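Local coordinates for mannosylglycerate hydrolase MGH1-like glycoside hydrolase domain-containing protein (Thermus thermophilus HB8, PDB 4WVA) that hydrolyses mannosylglycerate, a solute made by thermophiles under osmotic stress, to mannose and glycerate, and acts on glucosylglycerate as well, at residues C57-D60 with Y61-P65; A301-L304 with P305-A308; W360-A363 with E364-D368. All coordinates share one frame; numbering follows the deposited sequence.

In the fold
All three contacts are local, each within one unbroken run of chain, so none closes a long loop; they follow one another in series without nesting or crossing. Contact 1 comes first and sets the C-terminal end of helix 48-62 against helix 121-146. Contact 2 lies much later, where a 3-10 turn after strand 293-294 passes into the short helix 305-308. Contact 3 forms the last turns of helix 356-368. Contacts 2 and 3 touch, Leu306 CD1 lying 3.5 Å from Phe366 CE1, and so join the 301-308 turn to helix 356-368, whereas contact 1 sits on the opposite side of the chain's centre, its centre about 27 Å from that of contact 2.

Contact 1: residues C57-D60 with Y61-P65; sequences CLFD and YGQGP
The Phe59 ring receives the amide of Gln63 at its edge: Gln63 CD lies in the ring plane and Gln63 OE1 comes to 3.5 Å from Phe59 CD1, with the two planes turned 70° apart. The Tyr61 ring has the backbone Cys57 O at its edge, near its plane, 3.5 Å from Tyr61 CD2. Cys57 SG approaches that ring obliquely, 3.8 Å from Tyr61 CD2, in a sulfur-aromatic contact. Gln63 reaches Phe59 because its CG is anti to the backbone N (chi1 -170°) and the chain beyond is extended; its NE2 is bound by the backbone oxygens of Lys134 and Gly67, which fixes the amide. Leu131, Lys134 and Leu135 of helix 121-146 pack against Phe59.

Tyr61 N donates to Cys57 O at 3.0 Å and Gln63 N to Phe59 O at 3.0 Å, while the bond from Gly62 N to Leu58 O is weak. A water in bonding distance of Phe59 O and Gln63 O can probably serve them only in part. Gln63 has already left helical backbone angles, yet its N-H still completes an i to i+4 bond: the arrangement is the C-terminal end of an alpha helix, here helix 48-62 of an (alpha/alpha)6-barrel enzyme.

Contact 2: residues A301-L304 with P305-A308; sequences AGFL and PLFA
Phe303 and Leu306 meet along the side of a 3-10 turn that passes into the short helix 305-308 of this (alpha/alpha)6-barrel enzyme. Leu306 sends CD1 to the edge of the Phe303 ring, near its plane, and Phe303 CD1 is 4.4 Å away, a loose touch. The leucine lies closer to the backbone: its CG is 3.4 Å from Phe303 O, a position reached with CG anti to the carbonyl carbon (chi1 -62°). Both side chains enter a hydrophobic layer between helices 313-327 and 356-368, where Leu319 and Phe366 touch each of them, and the Phe303 ring makes edge-to-face contacts with Phe283 and Trp326.

Leu304 and Phe307 leave the turn in other directions. Leu304 packs on Ala239 of helix 235-254 and on Met361, while Phe307 swings away from the turn with CG anti to the backbone N (chi1 -173°) and meets Arg243 in a cation-pi contact. Phe307 keeps only its CB near the preceding turn, 3.3 Å from Leu304 O.

Pro305 lies at the joint between the two kinds of turn. Its CD comes to 3.4 Å from Gly302 O, and its nitrogen has no hydrogen to offer Ala301 O; that oxygen instead accepts from Leu304 N in the 3-10 turn. Leu306 N then bonds to Phe303 O at 3.0 Å, again an i to i+3 link. The i to i+4 spacing appears at Leu304 O, which takes a weak i to i+3 bond from Phe307 N and a longer but straighter one from Ala308 N, 3.3 Å away and in the carbonyl plane.

Contact 3: residues W360-A363 with E364-D368; sequences WMVA and EGFRD
Glu364 OE1 is gripped by two groups: Arg367 NH2, through a weak 2.7 Å bond within a salt bridge, and a methylpentanediol molecule probably from the crystallisation liquor. Arg367 also grips Asp368 side-on, NE and NH2 both reaching OD1 from the same face of the carboxylate; NE is 2.7 Å from Asp368 OD1. Asp368 OD2 continues the network to Arg279 of the second subunit. A leucine in place of Arg367 would probably leave Asp368 OD1 and Glu364 OE1 without their shared cation and let the two carboxylates be held less firmly, Asp368 then relying on Arg279 of the second subunit.

The other carboxylate oxygen, Glu364 OE2, is joined to Trp360 NE1 through one water, which donates at 2.8 Å from Glu364 OE2 and accepts from the indole N-H in the plane of the ring. Next to this bridge the two side chains run alongside each other. Glu364 CG lies over one face of the Trp360 five-membered ring, 4.1 Å from its centroid, in a CH-pi contact; the bend at chi2 (-82°) turns the carboxylate back toward the NE1 edge. Trp418 meets the indole edge-to-face.

On another side of the helix, Val362 CG1 rests 3.6 Å from Phe366 CE2, and both side chains pack against Leu378 of helix 372-389. Four regular i to i+4 bonds, including Glu364 N to Trp360 O at 2.9 Å, hold the turns together. The arrangement is a regular alpha helix packed between other helices, as expected in an (alpha/alpha)6 barrel, with a salt-bridge network at its C-terminal end that reaches the second subunit.

Contact 1: residues C57-D60 with Y61-P65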
ATOM      1  N   CYS A  57     -25.311  24.706  -1.664  1.00 12.99           N
ATOM      2  CA  CYS A  57     -25.846  25.326  -2.874  1.00 12.81           C
ATOM      3  C   CYS A  57     -25.449  24.525  -4.120  1.00 12.12           C
ATOM      4  O   CYS A  57     -26.270  24.248  -4.983  1.00 11.60           O
ATOM      5  CB  CYS A  57     -25.352  26.761  -2.961  1.00 13.04           C
ATOM      6  SG  CYS A  57     -25.967  27.689  -4.373  1.00 13.36           S
ATOM      7  N   LEU A  58     -24.165  24.160  -4.210  1.00 11.56           N
ATOM      8  CA  LEU A  58     -23.673  23.349  -5.312  1.00 11.75           C
ATOM      9  C   LEU A  58     -24.512  22.068  -5.513  1.00 11.64           C
ATOM     10  O   LEU A  58     -24.931  21.757  -6.634  1.00 12.28           O
ATOM     11  CB  LEU A  58     -22.200  23.009  -5.072  1.00 11.84           C
ATOM     12  CG  LEU A  58     -21.525  22.111  -6.105  1.00 11.85           C
ATOM     13  CD1 LEU A  58     -21.523  22.718  -7.489  1.00 11.93           C
ATOM     14  CD2 LEU A  58     -20.110  21.792  -5.625  1.00 12.03           C
ATOM     15  N   PHE A  59     -24.766  21.330  -4.431  1.00 11.96           N
ATOM     16  CA  PHE A  59     -25.535  20.088  -4.542  1.00 12.31           C
ATOM     17  C   PHE A  59     -27.014  20.337  -4.756  1.00 13.10           C
ATOM     18  O   PHE A  59     -27.657  19.704  -5.618  1.00 13.39           O
ATOM     19  CB  PHE A  59     -25.314  19.192  -3.327  1.00 12.77           C
ATOM     20  CG  PHE A  59     -24.046  18.402  -3.406  1.00 12.78           C
ATOM     21  CD1 PHE A  59     -24.017  17.187  -4.063  1.00 12.69           C
ATOM     22  CD2 PHE A  59     -22.873  18.895  -2.868  1.00 12.60           C
ATOM     23  CE1 PHE A  59     -22.849  16.458  -4.158  1.00 12.78           C
ATOM     24  CE2 PHE A  59     -21.708  18.170  -2.951  1.00 12.88           C
ATOM     25  CZ  PHE A  59     -21.690  16.960  -3.612  1.00 12.54           C
ATOM     26  N   ASP A  60     -27.570  21.262  -3.980  1.00 13.29           N
ATOM     27  CA  ASP A  60     -29.028  21.503  -4.030  1.00 14.53           C
ATOM     28  C   ASP A  60     -29.502  21.984  -5.401  1.00 15.51           C
ATOM     29  O   ASP A  60     -30.561  21.548  -5.887  1.00 16.28           O
ATOM     30  CB  ASP A  60     -29.436  22.517  -2.958  1.00 14.99           C
ATOM     31  CG  ASP A  60     -29.514  21.919  -1.580  1.00 15.88           C
ATOM     32  OD1 ASP A  60     -29.580  20.692  -1.459  1.00 16.56           O
ATOM     33  OD2 ASP A  60     -29.530  22.695  -0.607  1.00 18.31           O
ATOM     34  N   TYR A  61     -28.728  22.859  -6.029  1.00 14.67           N
ATOM     35  CA  TYR A  61     -29.093  23.392  -7.347  1.00 15.60           C
ATOM     36  C   TYR A  61     -28.385  22.750  -8.528  1.00 15.65           C
ATOM     37  O   TYR A  61     -28.806  22.935  -9.672  1.00 15.98           O
ATOM     38  CB  TYR A  61     -28.899  24.910  -7.364  1.00 16.49           C
ATOM     39  CG  TYR A  61     -29.792  25.569  -6.366  1.00 18.00           C
ATOM     40  CD1 TYR A  61     -31.139  25.770  -6.648  1.00 20.72           C
ATOM     41  CD2 TYR A  61     -29.312  25.954  -5.118  1.00 19.30           C
ATOM     42  CE1 TYR A  61     -31.981  26.350  -5.721  1.00 22.52           C
ATOM     43  CE2 TYR A  61     -30.142  26.523  -4.174  1.00 21.34           C
ATOM     44  CZ  TYR A  61     -31.477  26.728  -4.490  1.00 23.19           C
ATOM     45  OH  TYR A  61     -32.320  27.307  -3.568  1.00 27.27           O
ATOM     46  N   GLY A  62     -27.318  21.997  -8.267  1.00 14.29           N
ATOM     47  CA  GLY A  62     -26.543  21.369  -9.337  1.00 13.58           C
ATOM     48  C   GLY A  62     -26.800  19.893  -9.559  1.00 12.66           C
ATOM     49  O   GLY A  62     -26.824  19.433 -10.694  1.00 12.80           O
ATOM     50  N   GLN A  63     -26.982  19.117  -8.493  1.00 12.98           N
ATOM     51  CA  GLN A  63     -26.935  17.665  -8.659  1.00 12.68           C
ATOM     52  C   GLN A  63     -28.152  17.152  -9.407  1.00 13.42           C
ATOM     53  O   GLN A  63     -29.276  17.461  -9.046  1.00 14.27           O
ATOM     54  CB  GLN A  63     -26.791  16.939  -7.330  1.00 12.37           C
ATOM     55  CG  GLN A  63     -26.499  15.460  -7.466  1.00 12.32           C
ATOM     56  CD  GLN A  63     -26.136  14.833  -6.143  1.00 11.88           C
ATOM     57  OE1 GLN A  63     -26.700  15.170  -5.097  1.00 12.05           O
ATOM     58  NE2 GLN A  63     -25.195  13.903  -6.182  1.00 11.56           N
ATOM     59  N   GLY A  64     -27.877  16.382 -10.451  1.00 13.35           N
ATOM     60  CA  GLY A  64     -28.923  15.777 -11.291  1.00 14.77           C
ATOM     61  C   GLY A  64     -29.531  14.556 -10.640  1.00 15.76           C
ATOM     62  O   GLY A  64     -29.046  14.036  -9.614  1.00 13.79           O
ATOM     63  N   PRO A  65     -30.624  14.071 -11.231  1.00 16.20           N
ATOM     64  CA  PRO A  65     -31.348  12.966 -10.636  1.00 16.66           C
ATOM     65  C   PRO A  65     -30.580  11.652 -10.575  1.00 16.41           C
ATOM     66  O   PRO A  65     -30.886  10.812  -9.734  1.00 17.97           O
ATOM     67  CB  PRO A  65     -32.588  12.825 -11.532  1.00 17.28           C
ATOM     68  CG  PRO A  65     -32.278  13.569 -12.777  1.00 18.48           C
ATOM     69  CD  PRO A  65     -31.295  14.637 -12.414  1.00 17.01           C
TER
HETATM   70  O   HOH W   1     -29.956  18.345  -6.309  1.00 29.94           O

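Contact 2: residues A301-L304 with P305-A308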
ATOM      1  N   ALA A 301      -0.438  18.221 -13.048  1.00  8.80           N
ATOM      2  CA  ALA A 301      -1.407  17.217 -12.596  1.00  9.00           C
ATOM      3  C   ALA A 301      -0.737  15.908 -12.183  1.00  8.67           C
ATOM      4  O   ALA A 301      -1.234  15.198 -11.325  1.00  8.91           O
ATOM      5  CB  ALA A 301      -2.442  16.936 -13.672  1.00  8.98           C
ATOM      6  N   GLY A 302       0.398  15.605 -12.794  1.00  8.98           N
ATOM      7  CA  GLY A 302       1.155  14.410 -12.479  1.00  8.98           C
ATOM      8  C   GLY A 302       1.778  14.374 -11.094  1.00  9.33           C
ATOM      9  O   GLY A 302       2.250  13.327 -10.695  1.00  9.52           O
ATOM     10  N   PHE A 303       1.791  15.501 -10.379  1.00  9.28           N
ATOM     11  CA  PHE A 303       2.185  15.539  -8.970  1.00  9.50           C
ATOM     12  C   PHE A 303       1.011  15.197  -8.042  1.00  9.45           C
ATOM     13  O   PHE A 303       1.226  14.869  -6.873  1.00  8.98           O
ATOM     14  CB  PHE A 303       2.736  16.908  -8.573  1.00  9.62           C
ATOM     15  CG  PHE A 303       4.075  17.227  -9.163  1.00  9.96           C
ATOM     16  CD1 PHE A 303       5.244  16.850  -8.497  1.00  9.99           C
ATOM     17  CD2 PHE A 303       4.169  17.908 -10.356  1.00  9.84           C
ATOM     18  CE1 PHE A 303       6.484  17.146  -9.030  1.00  9.85           C
ATOM     19  CE2 PHE A 303       5.418  18.208 -10.901  1.00  9.94           C
ATOM     20  CZ  PHE A 303       6.562  17.813 -10.247  1.00  9.90           C
ATOM     21  N   LEU A 304      -0.217  15.211  -8.558  1.00  9.34           N
ATOM     22  CA  LEU A 304      -1.373  15.119  -7.677  1.00  9.43           C
ATOM     23  C   LEU A 304      -1.547  13.746  -7.005  1.00  9.07           C
ATOM     24  O   LEU A 304      -2.195  13.682  -5.978  1.00  9.31           O
ATOM     25  CB  LEU A 304      -2.644  15.598  -8.371  1.00  9.59           C
ATOM     26  CG  LEU A 304      -2.679  17.109  -8.644  1.00  9.69           C
ATOM     27  CD1 LEU A 304      -3.870  17.414  -9.525  1.00  9.50           C
ATOM     28  CD2 LEU A 304      -2.752  17.900  -7.346  1.00  9.74           C
ATOM     29  N   PRO A 305      -0.918  12.669  -7.517  1.00  9.25           N
ATOM     30  CA  PRO A 305      -1.018  11.449  -6.685  1.00  9.33           C
ATOM     31  C   PRO A 305      -0.439  11.592  -5.275  1.00  9.26           C
ATOM     32  O   PRO A 305      -0.812  10.847  -4.380  1.00  9.69           O
ATOM     33  CB  PRO A 305      -0.329  10.385  -7.541  1.00  9.48           C
ATOM     34  CG  PRO A 305      -0.621  10.839  -8.928  1.00  9.41           C
ATOM     35  CD  PRO A 305      -0.435  12.340  -8.865  1.00  9.29           C
ATOM     36  N   LEU A 306       0.450  12.551  -5.060  1.00  9.37           N
ATOM     37  CA  LEU A 306       0.896  12.834  -3.694  1.00  9.80           C
ATOM     38  C   LEU A 306      -0.275  13.214  -2.774  1.00  9.59           C
ATOM     39  O   LEU A 306      -0.328  12.808  -1.610  1.00  9.38           O
ATOM     40  CB  LEU A 306       1.933  13.947  -3.702  1.00 10.22           C
ATOM     41  CG  LEU A 306       3.225  13.672  -4.460  1.00 10.75           C
ATOM     42  CD1 LEU A 306       3.960  14.980  -4.731  1.00 11.30           C
ATOM     43  CD2 LEU A 306       4.107  12.676  -3.720  1.00 11.49           C
ATOM     44  N   PHE A 307      -1.197  14.014  -3.308  1.00  9.76           N
ATOM     45  CA  PHE A 307      -2.384  14.454  -2.582  1.00 10.09           C
ATOM     46  C   PHE A 307      -3.332  13.275  -2.337  1.00 10.76           C
ATOM     47  O   PHE A 307      -4.072  13.259  -1.354  1.00 10.97           O
ATOM     48  CB  PHE A 307      -3.060  15.551  -3.417  1.00 10.04           C
ATOM     49  CG  PHE A 307      -4.228  16.245  -2.753  1.00 10.54           C
ATOM     50  CD1 PHE A 307      -4.030  17.078  -1.663  1.00 10.68           C
ATOM     51  CD2 PHE A 307      -5.517  16.095  -3.244  1.00 10.89           C
ATOM     52  CE1 PHE A 307      -5.080  17.755  -1.081  1.00 10.86           C
ATOM     53  CE2 PHE A 307      -6.573  16.779  -2.669  1.00 11.00           C
ATOM     54  CZ  PHE A 307      -6.358  17.592  -1.581  1.00 10.96           C
ATOM     55  N   ALA A 308      -3.332  12.317  -3.256  1.00 11.48           N
ATOM     56  CA  ALA A 308      -4.098  11.081  -3.075  1.00 11.87           C
ATOM     57  C   ALA A 308      -3.503  10.164  -1.987  1.00 12.87           C
ATOM     58  O   ALA A 308      -4.223   9.429  -1.319  1.00 13.45           O
ATOM     59  CB  ALA A 308      -4.211  10.329  -4.397  1.00 12.03           C
TER

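Contact 3: residues W360-A363 with E364-D368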
ATOM      1  N   TRP A 360      -1.210  24.476  -3.771  1.00  8.62           N
ATOM      2  CA  TRP A 360      -1.742  24.045  -2.480  1.00  9.32           C
ATOM      3  C   TRP A 360      -1.876  22.510  -2.380  1.00  8.94           C
ATOM      4  O   TRP A 360      -1.371  21.905  -1.414  1.00  8.96           O
ATOM      5  CB  TRP A 360      -3.054  24.766  -2.171  1.00  9.54           C
ATOM      6  CG  TRP A 360      -3.639  24.295  -0.875  1.00 10.16           C
ATOM      7  CD1 TRP A 360      -3.208  24.609   0.390  1.00 10.28           C
ATOM      8  CD2 TRP A 360      -4.725  23.389  -0.720  1.00 10.59           C
ATOM      9  NE1 TRP A 360      -3.975  23.947   1.318  1.00 10.89           N
ATOM     10  CE2 TRP A 360      -4.908  23.190   0.665  1.00 10.96           C
ATOM     11  CE3 TRP A 360      -5.576  22.729  -1.619  1.00 10.98           C
ATOM     12  CZ2 TRP A 360      -5.897  22.355   1.172  1.00 11.95           C
ATOM     13  CZ3 TRP A 360      -6.565  21.901  -1.111  1.00 11.61           C
ATOM     14  CH2 TRP A 360      -6.714  21.721   0.274  1.00 11.77           C
ATOM     15  N   MET A 361      -2.507  21.871  -3.370  1.00  9.22           N
ATOM     16  CA  MET A 361      -2.685  20.413  -3.293  1.00  9.57           C
ATOM     17  C   MET A 361      -1.339  19.694  -3.314  1.00  9.19           C
ATOM     18  O   MET A 361      -1.139  18.711  -2.600  1.00  9.29           O
ATOM     19  CB  MET A 361      -3.552  19.874  -4.418  1.00  9.68           C
ATOM     20  CG  MET A 361      -5.008  20.255  -4.295  1.00  9.81           C
ATOM     21  SD  MET A 361      -6.060  19.585  -5.601  1.00 10.38           S
ATOM     22  CE  MET A 361      -5.636  20.637  -6.974  1.00 10.28           C
ATOM     23  N   VAL A 362      -0.422  20.169  -4.144  1.00  9.45           N
ATOM     24  CA  VAL A 362       0.893  19.533  -4.260  1.00  9.70           C
ATOM     25  C   VAL A 362       1.750  19.770  -3.006  1.00  9.81           C
ATOM     26  O   VAL A 362       2.448  18.868  -2.574  1.00 10.08           O
ATOM     27  CB  VAL A 362       1.603  19.958  -5.561  1.00  9.67           C
ATOM     28  CG1 VAL A 362       3.001  19.375  -5.646  1.00  9.68           C
ATOM     29  CG2 VAL A 362       0.775  19.514  -6.744  1.00  9.64           C
ATOM     30  N   ALA A 363       1.684  20.967  -2.421  1.00 10.05           N
ATOM     31  CA  ALA A 363       2.346  21.218  -1.131  1.00 10.28           C
ATOM     32  C   ALA A 363       1.802  20.307  -0.036  1.00 10.75           C
ATOM     33  O   ALA A 363       2.571  19.743   0.739  1.00 11.40           O
ATOM     34  CB  ALA A 363       2.180  22.670  -0.715  1.00 10.24           C
ATOM     35  N   GLU A 364       0.479  20.180   0.030  1.00 10.83           N
ATOM     36  CA  GLU A 364      -0.174  19.248   0.954  1.00 11.50           C
ATOM     37  C   GLU A 364       0.414  17.842   0.779  1.00 11.04           C
ATOM     38  O   GLU A 364       0.766  17.193   1.755  1.00 10.44           O
ATOM     39  CB  GLU A 364      -1.691  19.233   0.728  1.00 12.74           C
ATOM     40  CG  GLU A 364      -2.407  20.396   1.387  1.00 14.33           C
ATOM     41  CD  GLU A 364      -2.674  20.170   2.858  1.00 15.81           C
ATOM     42  OE1 GLU A 364      -2.918  19.007   3.241  1.00 16.27           O
ATOM     43  OE2 GLU A 364      -2.708  21.152   3.631  1.00 18.36           O
ATOM     44  N   GLY A 365       0.488  17.380  -0.469  1.00 10.54           N
ATOM     45  CA  GLY A 365       0.998  16.033  -0.761  1.00 10.18           C
ATOM     46  C   GLY A 365       2.450  15.891  -0.352  1.00 10.43           C
ATOM     47  O   GLY A 365       2.825  14.917   0.309  1.00 10.63           O
ATOM     48  N   PHE A 366       3.283  16.860  -0.720  1.00 10.49           N
ATOM     49  CA  PHE A 366       4.686  16.771  -0.353  1.00 10.66           C
ATOM     50  C   PHE A 366       4.877  16.770   1.160  1.00 11.18           C
ATOM     51  O   PHE A 366       5.709  16.007   1.678  1.00 10.88           O
ATOM     52  CB  PHE A 366       5.529  17.854  -1.024  1.00 10.68           C
ATOM     53  CG  PHE A 366       5.987  17.504  -2.416  1.00 10.61           C
ATOM     54  CD1 PHE A 366       6.730  16.338  -2.652  1.00 10.76           C
ATOM     55  CD2 PHE A 366       5.726  18.342  -3.484  1.00 10.79           C
ATOM     56  CE1 PHE A 366       7.160  16.018  -3.915  1.00 10.89           C
ATOM     57  CE2 PHE A 366       6.176  18.031  -4.755  1.00 10.85           C
ATOM     58  CZ  PHE A 366       6.898  16.870  -4.973  1.00 10.78           C
ATOM     59  N   ARG A 367       4.107  17.591   1.872  1.00 11.14           N
ATOM     60  CA  ARG A 367       4.148  17.611   3.341  1.00 11.70           C
ATOM     61  C   ARG A 367       3.841  16.235   3.890  1.00 11.04           C
ATOM     62  O   ARG A 367       4.525  15.755   4.801  1.00 11.03           O
ATOM     63  CB  ARG A 367       3.164  18.648   3.898  1.00 13.28           C
ATOM     64  CG  ARG A 367       3.191  18.826   5.417  1.00 15.15           C
ATOM     65  CD  ARG A 367       2.370  17.802   6.205  1.00 16.60           C
ATOM     66  NE  ARG A 367       1.084  17.533   5.558  1.00 17.72           N
ATOM     67  CZ  ARG A 367      -0.016  18.278   5.673  1.00 19.54           C
ATOM     68  NH1 ARG A 367      -0.033  19.355   6.459  1.00 21.59           N
ATOM     69  NH2 ARG A 367      -1.116  17.932   5.000  1.00 18.29           N
ATOM     70  N   ASP A 368       2.823  15.592   3.338  1.00 10.66           N
ATOM     71  CA  ASP A 368       2.382  14.297   3.834  1.00 10.68           C
ATOM     72  C   ASP A 368       3.486  13.240   3.657  1.00 11.03           C
ATOM     73  O   ASP A 368       3.538  12.259   4.411  1.00 11.27           O
ATOM     74  CB  ASP A 368       1.132  13.834   3.082  1.00 10.63           C
ATOM     75  CG  ASP A 368      -0.105  14.659   3.394  1.00 10.68           C
ATOM     76  OD1 ASP A 368      -0.144  15.382   4.421  1.00 10.41           O
ATOM     77  OD2 ASP A 368      -1.082  14.555   2.601  1.00 10.79           O
TER
HETATM   78  O   HOH W   2      -2.917  23.859   4.072  1.00 20.11           O